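Local coordinates for protein ARF-like GTPase (Chlamydomonas reinhardtii, PDB 4M9Q) that belongs to the ADP-ribosylation factor family of small GTPases and, through a P-loop fold, binds phosphoaminophosphonic acid-guanylate ester together with a magnesium ion, at residues A[16-21]-A[33-38]; A[53-58]-A[63-68]; A[10-15]-A[87-92]. All coordinates share one frame; numbering follows the deposited sequence.

Contact 1: A[16-21]-A[33-38]; sequences GKTTLL and TPTFGF. With MG (magnesium ion), chain E; GNP (phosphoaminophosphonic acid-guanylate ester), chain D.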
# COMPACT_ATOMS: atom_id res chain seq x y z
N GLY A 16 -7.03 -4.05 6.85
CA GLY A 16 -7.69 -2.75 7.01
C GLY A 16 -7.46 -1.75 5.91
O GLY A 16 -7.58 -0.56 6.18
N LYS A 17 -7.21 -2.23 4.68
CA LYS A 17 -6.84 -1.38 3.56
C LYS A 17 -8.01 -0.50 3.17
O LYS A 17 -7.89 0.72 3.07
CB LYS A 17 -6.46 -2.21 2.35
CG LYS A 17 -5.34 -3.18 2.60
CD LYS A 17 -5.00 -4.03 1.36
CE LYS A 17 -6.07 -5.09 1.10
NZ LYS A 17 -6.05 -6.16 2.12
N THR A 18 -9.16 -1.13 2.93
CA THR A 18 -10.32 -0.36 2.51
C THR A 18 -10.70 0.68 3.57
O THR A 18 -10.96 1.83 3.24
CB THR A 18 -11.45 -1.30 2.10
OG1 THR A 18 -10.97 -2.18 1.08
CG2 THR A 18 -12.68 -0.55 1.52
N THR A 19 -10.65 0.31 4.85
CA THR A 19 -10.96 1.26 5.94
C THR A 19 -9.92 2.39 5.97
O THR A 19 -10.23 3.54 6.18
CB THR A 19 -11.00 0.54 7.28
OG1 THR A 19 -11.84 -0.63 7.17
CG2 THR A 19 -11.54 1.46 8.43
N LEU A 20 -8.68 2.04 5.71
CA LEU A 20 -7.61 3.01 5.72
C LEU A 20 -7.79 3.99 4.56
O LEU A 20 -7.72 5.20 4.71
CB LEU A 20 -6.28 2.30 5.66
CG LEU A 20 -5.08 3.21 5.85
CD1 LEU A 20 -4.01 2.44 6.62
CD2 LEU A 20 -4.61 3.70 4.49
N LEU A 21 -8.14 3.47 3.41
CA LEU A 21 -8.40 4.34 2.29
C LEU A 21 -9.53 5.30 2.55
O LEU A 21 -9.39 6.47 2.27
CB LEU A 21 -8.74 3.53 1.06
CG LEU A 21 -8.78 4.41 -0.18
CD1 LEU A 21 -7.51 5.29 -0.19
CD2 LEU A 21 -8.95 3.57 -1.44
N THR A 33 -17.01 -4.12 3.28
CA THR A 33 -17.07 -5.57 3.14
C THR A 33 -15.77 -5.95 2.48
O THR A 33 -15.15 -5.12 1.87
CB THR A 33 -18.30 -6.01 2.27
OG1 THR A 33 -18.46 -5.12 1.15
CG2 THR A 33 -19.62 -5.98 3.08
N PRO A 34 -15.38 -7.21 2.57
CA PRO A 34 -14.24 -7.69 1.80
C PRO A 34 -14.22 -7.24 0.34
O PRO A 34 -15.21 -7.28 -0.36
CB PRO A 34 -14.38 -9.20 1.89
CG PRO A 34 -15.02 -9.41 3.24
CD PRO A 34 -16.02 -8.30 3.33
N THR A 35 -13.08 -6.77 -0.12
CA THR A 35 -12.94 -6.30 -1.47
C THR A 35 -12.67 -7.48 -2.40
O THR A 35 -11.61 -8.10 -2.34
CB THR A 35 -11.82 -5.28 -1.49
OG1 THR A 35 -12.08 -4.32 -0.45
CG2 THR A 35 -11.67 -4.61 -2.85
N PHE A 36 -13.64 -7.83 -3.23
CA PHE A 36 -13.45 -8.82 -4.30
C PHE A 36 -13.35 -8.06 -5.61
O PHE A 36 -14.24 -8.15 -6.43
CB PHE A 36 -14.63 -9.78 -4.40
CG PHE A 36 -14.73 -10.79 -3.30
CD1 PHE A 36 -15.17 -10.43 -2.03
CD2 PHE A 36 -14.43 -12.12 -3.54
CE1 PHE A 36 -15.27 -11.37 -1.02
CE2 PHE A 36 -14.55 -13.07 -2.54
CZ PHE A 36 -14.96 -12.69 -1.28
N GLY A 37 -12.33 -7.23 -5.75
CA GLY A 37 -12.08 -6.49 -6.98
C GLY A 37 -11.12 -5.43 -6.49
O GLY A 37 -10.12 -5.79 -5.81
N PHE A 38 -11.46 -4.17 -6.79
CA PHE A 38 -10.79 -3.06 -6.20
C PHE A 38 -11.60 -1.74 -6.14
O PHE A 38 -12.58 -1.51 -6.90
CB PHE A 38 -9.50 -2.80 -6.98
CG PHE A 38 -9.70 -2.13 -8.30
CD1 PHE A 38 -9.72 -0.73 -8.39
CD2 PHE A 38 -9.82 -2.86 -9.45
CE1 PHE A 38 -9.90 -0.09 -9.63
CE2 PHE A 38 -10.02 -2.22 -10.69
CZ PHE A 38 -10.04 -0.83 -10.77
MG MG E . -10.91 -4.06 1.16
PG GNP D . -9.88 -7.15 2.02
O1G GNP D . -10.81 -6.07 1.25
O2G GNP D . -8.39 -7.05 1.56
O3G GNP D . -10.56 -8.52 1.85
N3B GNP D . -9.82 -6.66 3.65
PB GNP D . -9.37 -5.07 3.98
O1B GNP D . -9.89 -4.03 2.86
O2B GNP D . -7.87 -5.08 4.12
O3A GNP D . -10.04 -4.85 5.40
PA GNP D . -11.14 -3.78 5.81
O1A GNP D . -12.34 -4.31 5.12
O2A GNP D . -10.58 -2.43 5.54
O5' GNP D . -11.17 -4.07 7.38
C5' GNP D . -11.30 -5.43 7.85
C4' GNP D . -11.99 -5.46 9.24
O4' GNP D . -11.10 -4.77 10.14
C3' GNP D . -13.26 -4.64 9.33
O3' GNP D . -14.10 -5.03 10.42
C2' GNP D . -12.79 -3.28 9.73
O2' GNP D . -13.74 -2.50 10.39
C1' GNP D . -11.73 -3.65 10.72
N9 GNP D . -10.73 -2.62 11.01
C8 GNP D . -10.06 -1.93 10.08
N7 GNP D . -9.17 -1.11 10.66
C5 GNP D . -9.29 -1.26 11.98
C6 GNP D . -8.62 -0.64 13.14
O6 GNP D . -7.75 0.24 13.01
N1 GNP D . -8.98 -1.06 14.33
C2 GNP D . -9.93 -2.02 14.53
N2 GNP D . -10.22 -2.35 15.79
N3 GNP D . -10.59 -2.64 13.51
C4 GNP D . -10.32 -2.26 12.22
O HOH W 1 -12.62 -4.08 2.35
O HOH W 2 -9.22 -4.07 0.02
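The magnesium site of this P-loop GTPase fold brings together Thr18, at the start of the helix that follows the phosphate-binding loop, and Thr35, in the loop that corresponds to the first switch of small GTPases. It illustrates how a metal can join two parts of a chain that otherwise hardly meet. The two hydroxyls, Thr18 OG1 and Thr35 OG1, lie 2.9 Å apart, yet no hydrogen bond links them; they are neighbouring ligands of one octahedron. Thr18 OG1 is 1.9 Å from the magnesium ion and faces GNP O1G across it, whereas Thr35 OG1, 2.0 Å from the metal, faces GNP O1B. Two waters complete the shell on opposite sides. In both threonines OG1 lies anti to the carbonyl carbon and beside the backbone N (chi1 -56° and -52°), which turns each hydroxyl to the metal and leaves the methyl farther from it. Thr18 OG1 is also hydrogen-bonded to Asp54 OD2, so a second-shell carboxylate helps fix its direction.

The backbone holds the same phosphates. Thr35 N gives a bond of 2.7 Å to GNP O1G, and Thr18 N reaches GNP O1B at 3.0 Å. Thus each threonine uses its amide for a phosphate oxygen that shares the metal with its hydroxyl. Lys17 comes from another direction: its chain bends at chi3 and chi4 and curls back over GNP O2B, to which NZ bonds at 2.9 Å, as well as to GNP O2G at 2.6 Å. That ammonium group spans two phosphates and probably offsets part of their charge. Beside the metal, one of its bound waters donates both to Thr33 O and to GNP O1A, at 2.8 Å each.

Contact 2: A[53-58]-A[63-68]; sequences FDLGGG and GVWKKY. With GNP (phosphoaminophosphonic acid-guanylate ester), chain D.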
# COMPACT_ATOMS: atom_id res chain seq x y z
N PHE A 53 -4.98 2.63 -5.66
CA PHE A 53 -5.70 1.39 -5.97
C PHE A 53 -5.75 0.48 -4.73
O PHE A 53 -4.74 -0.02 -4.27
CB PHE A 53 -5.01 0.70 -7.11
CG PHE A 53 -5.19 1.40 -8.43
CD1 PHE A 53 -4.13 2.08 -9.03
CD2 PHE A 53 -6.42 1.35 -9.09
CE1 PHE A 53 -4.30 2.67 -10.26
CE2 PHE A 53 -6.59 1.99 -10.32
CZ PHE A 53 -5.52 2.66 -10.91
N ASP A 54 -6.94 0.30 -4.18
CA ASP A 54 -7.15 -0.56 -3.04
C ASP A 54 -7.54 -1.95 -3.54
O ASP A 54 -8.64 -2.14 -4.01
CB ASP A 54 -8.22 0.07 -2.15
CG ASP A 54 -8.81 -0.92 -1.14
OD1 ASP A 54 -8.12 -1.86 -0.69
OD2 ASP A 54 -10.00 -0.75 -0.78
N LEU A 55 -6.62 -2.89 -3.51
CA LEU A 55 -6.84 -4.21 -4.06
C LEU A 55 -7.27 -5.15 -2.97
O LEU A 55 -6.78 -5.06 -1.85
CB LEU A 55 -5.55 -4.73 -4.67
CG LEU A 55 -5.21 -4.25 -6.08
CD1 LEU A 55 -5.98 -3.00 -6.51
CD2 LEU A 55 -3.72 -4.07 -6.26
N GLY A 56 -8.13 -6.09 -3.29
CA GLY A 56 -8.51 -7.12 -2.32
C GLY A 56 -7.31 -7.94 -1.91
O GLY A 56 -6.42 -8.16 -2.73
N GLY A 57 -7.29 -8.40 -0.65
CA GLY A 57 -6.21 -9.21 -0.16
C GLY A 57 -6.49 -10.68 0.06
O GLY A 57 -5.60 -11.40 0.44
N GLY A 58 -7.71 -11.15 -0.17
CA GLY A 58 -8.02 -12.58 -0.04
C GLY A 58 -7.12 -13.43 -0.90
O GLY A 58 -6.68 -12.98 -1.96
N GLY A 63 -3.37 -12.75 -6.63
CA GLY A 63 -2.63 -12.85 -7.88
C GLY A 63 -2.77 -11.64 -8.79
O GLY A 63 -1.95 -11.40 -9.67
N VAL A 64 -3.83 -10.88 -8.59
CA VAL A 64 -4.08 -9.67 -9.33
C VAL A 64 -3.05 -8.60 -9.02
O VAL A 64 -2.76 -7.76 -9.87
CB VAL A 64 -5.47 -9.13 -8.96
CG1 VAL A 64 -5.66 -7.69 -9.43
CG2 VAL A 64 -6.54 -10.08 -9.50
N TRP A 65 -2.47 -8.62 -7.82
CA TRP A 65 -1.54 -7.56 -7.45
C TRP A 65 -0.49 -7.35 -8.48
O TRP A 65 -0.25 -6.21 -8.88
CB TRP A 65 -0.83 -7.86 -6.17
CG TRP A 65 -1.71 -7.88 -4.97
CD1 TRP A 65 -3.08 -7.72 -4.91
CD2 TRP A 65 -1.29 -8.14 -3.62
NE1 TRP A 65 -3.52 -7.85 -3.62
CE2 TRP A 65 -2.50 -8.09 -2.80
CE3 TRP A 65 -0.08 -8.35 -3.02
CZ2 TRP A 65 -2.48 -8.30 -1.46
CZ3 TRP A 65 -0.05 -8.56 -1.64
CH2 TRP A 65 -1.23 -8.55 -0.88
N LYS A 66 0.12 -8.43 -8.99
CA LYS A 66 1.23 -8.24 -9.91
C LYS A 66 0.86 -7.52 -11.18
O LYS A 66 1.72 -6.97 -11.86
CB LYS A 66 2.05 -9.52 -10.19
CG LYS A 66 1.39 -10.87 -10.04
CD LYS A 66 0.71 -11.31 -11.31
CE LYS A 66 1.02 -12.74 -11.67
NZ LYS A 66 0.21 -13.06 -12.89
N LYS A 67 -0.43 -7.47 -11.49
CA LYS A 67 -0.87 -6.80 -12.72
C LYS A 67 -0.80 -5.28 -12.59
O LYS A 67 -0.90 -4.58 -13.60
CB LYS A 67 -2.28 -7.25 -13.12
CG LYS A 67 -2.40 -8.75 -13.10
CD LYS A 67 -3.36 -9.22 -14.17
CE LYS A 67 -3.20 -10.71 -14.46
NZ LYS A 67 -3.37 -10.90 -15.91
N TYR A 68 -0.57 -4.79 -11.37
CA TYR A 68 -0.49 -3.37 -11.10
C TYR A 68 0.92 -2.89 -10.84
O TYR A 68 1.14 -1.65 -10.74
CB TYR A 68 -1.33 -3.03 -9.87
CG TYR A 68 -2.80 -3.04 -10.12
CD1 TYR A 68 -3.49 -1.85 -10.34
CD2 TYR A 68 -3.51 -4.24 -10.15
CE1 TYR A 68 -4.85 -1.85 -10.58
CE2 TYR A 68 -4.87 -4.26 -10.41
CZ TYR A 68 -5.53 -3.05 -10.61
OH TYR A 68 -6.89 -3.03 -10.84
PG GNP D . -9.88 -7.15 2.02
O1G GNP D . -10.81 -6.07 1.25
O2G GNP D . -8.39 -7.05 1.56
O3G GNP D . -10.56 -8.52 1.85
N3B GNP D . -9.82 -6.66 3.65
PB GNP D . -9.37 -5.07 3.98
O1B GNP D . -9.89 -4.03 2.86
O2B GNP D . -7.87 -5.08 4.12
O3A GNP D . -10.04 -4.85 5.40
PA GNP D . -11.14 -3.78 5.81
O1A GNP D . -12.34 -4.31 5.12
O2A GNP D . -10.58 -2.43 5.54
O5' GNP D . -11.17 -4.07 7.38
C5' GNP D . -11.30 -5.43 7.85
C4' GNP D . -11.99 -5.46 9.24
O4' GNP D . -11.10 -4.77 10.14
C3' GNP D . -13.26 -4.64 9.33
O3' GNP D . -14.10 -5.03 10.42
C2' GNP D . -12.79 -3.28 9.73
O2' GNP D . -13.74 -2.50 10.39
C1' GNP D . -11.73 -3.65 10.72
N9 GNP D . -10.73 -2.62 11.01
C8 GNP D . -10.06 -1.93 10.08
N7 GNP D . -9.17 -1.11 10.66
C5 GNP D . -9.29 -1.26 11.98
C6 GNP D . -8.62 -0.64 13.14
O6 GNP D . -7.75 0.24 13.01
N1 GNP D . -8.98 -1.06 14.33
C2 GNP D . -9.93 -2.02 14.53
N2 GNP D . -10.22 -2.35 15.79
N3 GNP D . -10.59 -2.64 13.51
C4 GNP D . -10.32 -2.26 12.22
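Trp65 meets Gly56 and Leu55 in the region that corresponds to the second switch of small GTPases, where the end of a strand passes into the glycine run 56-58 beside the last phosphate of GNP. A chi1 of -66° swings the indole over to the strand end, although the bond to CB does not itself point at the strand. There Trp65 NE1 donates to Gly56 O at 3.0 Å, a nearly straight bond of 165° that lies close to the indole plane and is tilted from the plane of the carbonyl. Just beyond, Trp65 CZ2 sits 4.1 Å from Gly57 CA at the ring edge, while Leu55 CB rests 3.9 Å from Trp65 CD1. The same glycine run faces the ligand as well, for Gly57 N donates to GNP O2G at 2.8 Å. A turn through residues 66 and 67 then brings in Tyr68, whose ring takes Leu55 over one face: Leu55 CD1 stands 4.3 Å from the centroid of the Tyr68 ring, close to its normal. Tyr68 CE1 in turn lies over a face of Phe53, 3.9 Å from Phe53 CD2, with the two ring planes inclined at 55°.

Leu10 of strand 3-10 touches both Leu55 and Trp65, Phe38 adds to Leu55 from strand 38-45, and Thr93 and Val97 of helix 87-99 close on the indole.

Contact 3: A[10-15]-A[87-92]; sequences LGLDNA and FEESKM. With GNP (phosphoaminophosphonic acid-guanylate ester), chain D.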
# COMPACT_ATOMS: atom_id res chain seq x y z
N LEU A 10 -1.82 -2.51 -0.61
CA LEU A 10 -1.75 -3.94 -0.58
C LEU A 10 -1.66 -4.40 0.87
O LEU A 10 -1.55 -3.59 1.79
CB LEU A 10 -0.50 -4.40 -1.33
CG LEU A 10 -0.34 -3.98 -2.80
CD1 LEU A 10 0.96 -4.57 -3.31
CD2 LEU A 10 -1.53 -4.43 -3.62
N GLY A 11 -1.73 -5.72 1.06
CA GLY A 11 -1.75 -6.33 2.40
C GLY A 11 -2.80 -7.43 2.44
O GLY A 11 -3.66 -7.47 1.61
N LEU A 12 -2.74 -8.29 3.45
CA LEU A 12 -3.60 -9.47 3.50
C LEU A 12 -5.04 -9.03 3.72
O LEU A 12 -5.31 -7.91 4.19
CB LEU A 12 -3.21 -10.39 4.66
CG LEU A 12 -1.81 -11.01 4.69
CD1 LEU A 12 -1.68 -11.92 5.92
CD2 LEU A 12 -1.47 -11.77 3.40
N ASP A 13 -5.96 -9.93 3.41
CA ASP A 13 -7.34 -9.69 3.73
C ASP A 13 -7.43 -9.41 5.24
O ASP A 13 -6.69 -9.95 6.04
CB ASP A 13 -8.20 -10.88 3.34
CG ASP A 13 -7.82 -12.14 4.06
OD1 ASP A 13 -6.76 -12.70 3.71
OD2 ASP A 13 -8.56 -12.56 4.98
N ASN A 14 -8.32 -8.49 5.59
CA ASN A 14 -8.60 -8.13 6.95
C ASN A 14 -7.61 -7.15 7.59
O ASN A 14 -7.79 -6.72 8.74
CB ASN A 14 -8.78 -9.39 7.82
CG ASN A 14 -9.64 -9.12 9.05
OD1 ASN A 14 -10.77 -8.63 8.91
ND2 ASN A 14 -9.12 -9.43 10.24
N ALA A 15 -6.60 -6.74 6.84
CA ALA A 15 -5.55 -5.89 7.39
C ALA A 15 -6.09 -4.48 7.70
O ALA A 15 -5.65 -3.82 8.71
CB ALA A 15 -4.39 -5.81 6.43
N PHE A 87 1.48 -12.88 10.65
CA PHE A 87 2.70 -12.18 10.27
C PHE A 87 3.49 -12.96 9.26
O PHE A 87 4.03 -12.38 8.34
CB PHE A 87 3.59 -11.86 11.47
CG PHE A 87 3.15 -10.68 12.29
CD1 PHE A 87 1.99 -9.93 11.98
CD2 PHE A 87 3.87 -10.31 13.42
CE1 PHE A 87 1.60 -8.85 12.78
CE2 PHE A 87 3.45 -9.25 14.23
CZ PHE A 87 2.33 -8.52 13.89
N GLU A 88 3.56 -14.27 9.42
CA GLU A 88 4.40 -15.04 8.51
C GLU A 88 3.82 -15.07 7.09
O GLU A 88 4.60 -14.97 6.14
CB GLU A 88 4.66 -16.45 9.02
CG GLU A 88 5.84 -17.12 8.33
CD GLU A 88 7.18 -16.69 8.89
OE1 GLU A 88 7.18 -15.85 9.81
OE2 GLU A 88 8.22 -17.17 8.42
N GLU A 89 2.49 -15.18 6.92
CA GLU A 89 1.95 -15.11 5.57
C GLU A 89 2.04 -13.69 5.00
O GLU A 89 2.22 -13.52 3.79
CB GLU A 89 0.55 -15.69 5.37
CG GLU A 89 -0.58 -15.03 6.07
CD GLU A 89 -1.94 -15.39 5.47
OE1 GLU A 89 -2.15 -15.36 4.22
OE2 GLU A 89 -2.86 -15.72 6.27
N SER A 90 1.95 -12.68 5.86
CA SER A 90 2.09 -11.32 5.37
C SER A 90 3.53 -11.14 4.90
O SER A 90 3.76 -10.51 3.88
CB SER A 90 1.72 -10.30 6.45
OG SER A 90 1.44 -9.02 5.87
N LYS A 91 4.49 -11.69 5.64
CA LYS A 91 5.88 -11.66 5.23
C LYS A 91 6.09 -12.35 3.85
O LYS A 91 6.82 -11.84 2.99
CB LYS A 91 6.75 -12.30 6.32
CG LYS A 91 8.23 -12.47 6.00
CD LYS A 91 8.96 -13.21 7.14
CE LYS A 91 10.31 -13.76 6.71
NZ LYS A 91 10.81 -14.83 7.61
N MET A 92 5.48 -13.52 3.64
CA MET A 92 5.68 -14.23 2.38
C MET A 92 5.00 -13.43 1.27
O MET A 92 5.47 -13.39 0.14
CB MET A 92 5.10 -15.64 2.44
CG MET A 92 5.82 -16.57 3.41
SD MET A 92 5.35 -18.32 3.25
CE MET A 92 3.75 -18.26 2.38
PG GNP D . -9.88 -7.15 2.02
O1G GNP D . -10.81 -6.07 1.25
O2G GNP D . -8.39 -7.05 1.56
O3G GNP D . -10.56 -8.52 1.85
N3B GNP D . -9.82 -6.66 3.65
PB GNP D . -9.37 -5.07 3.98
O1B GNP D . -9.89 -4.03 2.86
O2B GNP D . -7.87 -5.08 4.12
O3A GNP D . -10.04 -4.85 5.40
PA GNP D . -11.14 -3.78 5.81
O1A GNP D . -12.34 -4.31 5.12
O2A GNP D . -10.58 -2.43 5.54
O5' GNP D . -11.17 -4.07 7.38
C5' GNP D . -11.30 -5.43 7.85
C4' GNP D . -11.99 -5.46 9.24
O4' GNP D . -11.10 -4.77 10.14
C3' GNP D . -13.26 -4.64 9.33
O3' GNP D . -14.10 -5.03 10.42
C2' GNP D . -12.79 -3.28 9.73
O2' GNP D . -13.74 -2.50 10.39
C1' GNP D . -11.73 -3.65 10.72
N9 GNP D . -10.73 -2.62 11.01
C8 GNP D . -10.06 -1.93 10.08
N7 GNP D . -9.17 -1.11 10.66
C5 GNP D . -9.29 -1.26 11.98
C6 GNP D . -8.62 -0.64 13.14
O6 GNP D . -7.75 0.24 13.01
N1 GNP D . -8.98 -1.06 14.33
C2 GNP D . -9.93 -2.02 14.53
N2 GNP D . -10.22 -2.35 15.79
N3 GNP D . -10.59 -2.64 13.51
C4 GNP D . -10.32 -2.26 12.22
O HOH W 3 -0.89 -7.81 5.71
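Leu12 pushes its isobutyl group against the first turn of helix 87-99, where Glu89 and Ser90 receive it. Its CG sits beside the backbone N (chi1 -61°) and the chain is extended beyond, which carries Leu12 CD1 across the Glu89 side chain at a slant, 3.3 Å from Glu89 CG. Leu12 CD1 also lies 3.8 Å from Ser90 CB. Both methyls lie against the carboxylate end: Leu12 CD1 is 3.5 Å from Glu89 CD, and Leu12 CD2 is 3.7 Å from Glu89 OE1. Leu12 also opens the type II beta turn that ends at Ala15, and this turn forms part of the phosphate-binding P-loop: the backbone Asn14 N comes within 3.1 Å of GNP N3B, on the side of the loop turned to the phosphates.

The polar groups round this leucine have partners of their own. Glu89 OE1 forms a salt bridge with Arg62 and OE2 one with Arg86, which also pairs with Asp13 OD2; the shared arginine probably eases the closeness of the two acids. Ser90 OG is hydrogen-bonded to Tyr77 OH, and a water 2.6 Å from Ser90 OG accepts the amide hydrogen of Leu12 N at 3.0 Å.

Overall arrangement
The three contacts surround the phosphate end of GNP, their centres 11 to 13 Å apart. Contact 1 joins helix 17-24 to the loop before strand 38-45, contact 2 starts from the end of strand 48-55, and contact 3 joins the loop after strand 3-10 to helix 87-99. Along the chain, contact 1 closes before contact 2 opens, and both fall between the segments 10-15 and 87-92 that contact 3 brings together. Direct bridges tie them: Gly56 pairs with Gly37, Lys17 NZ bonds to Gly11 O, and Asp13 packs on Gly57. Phosphate loop and switch segments thus gather round the phosphates and the magnesium ion; in small GTPases switch conformation depends on the bound nucleotide.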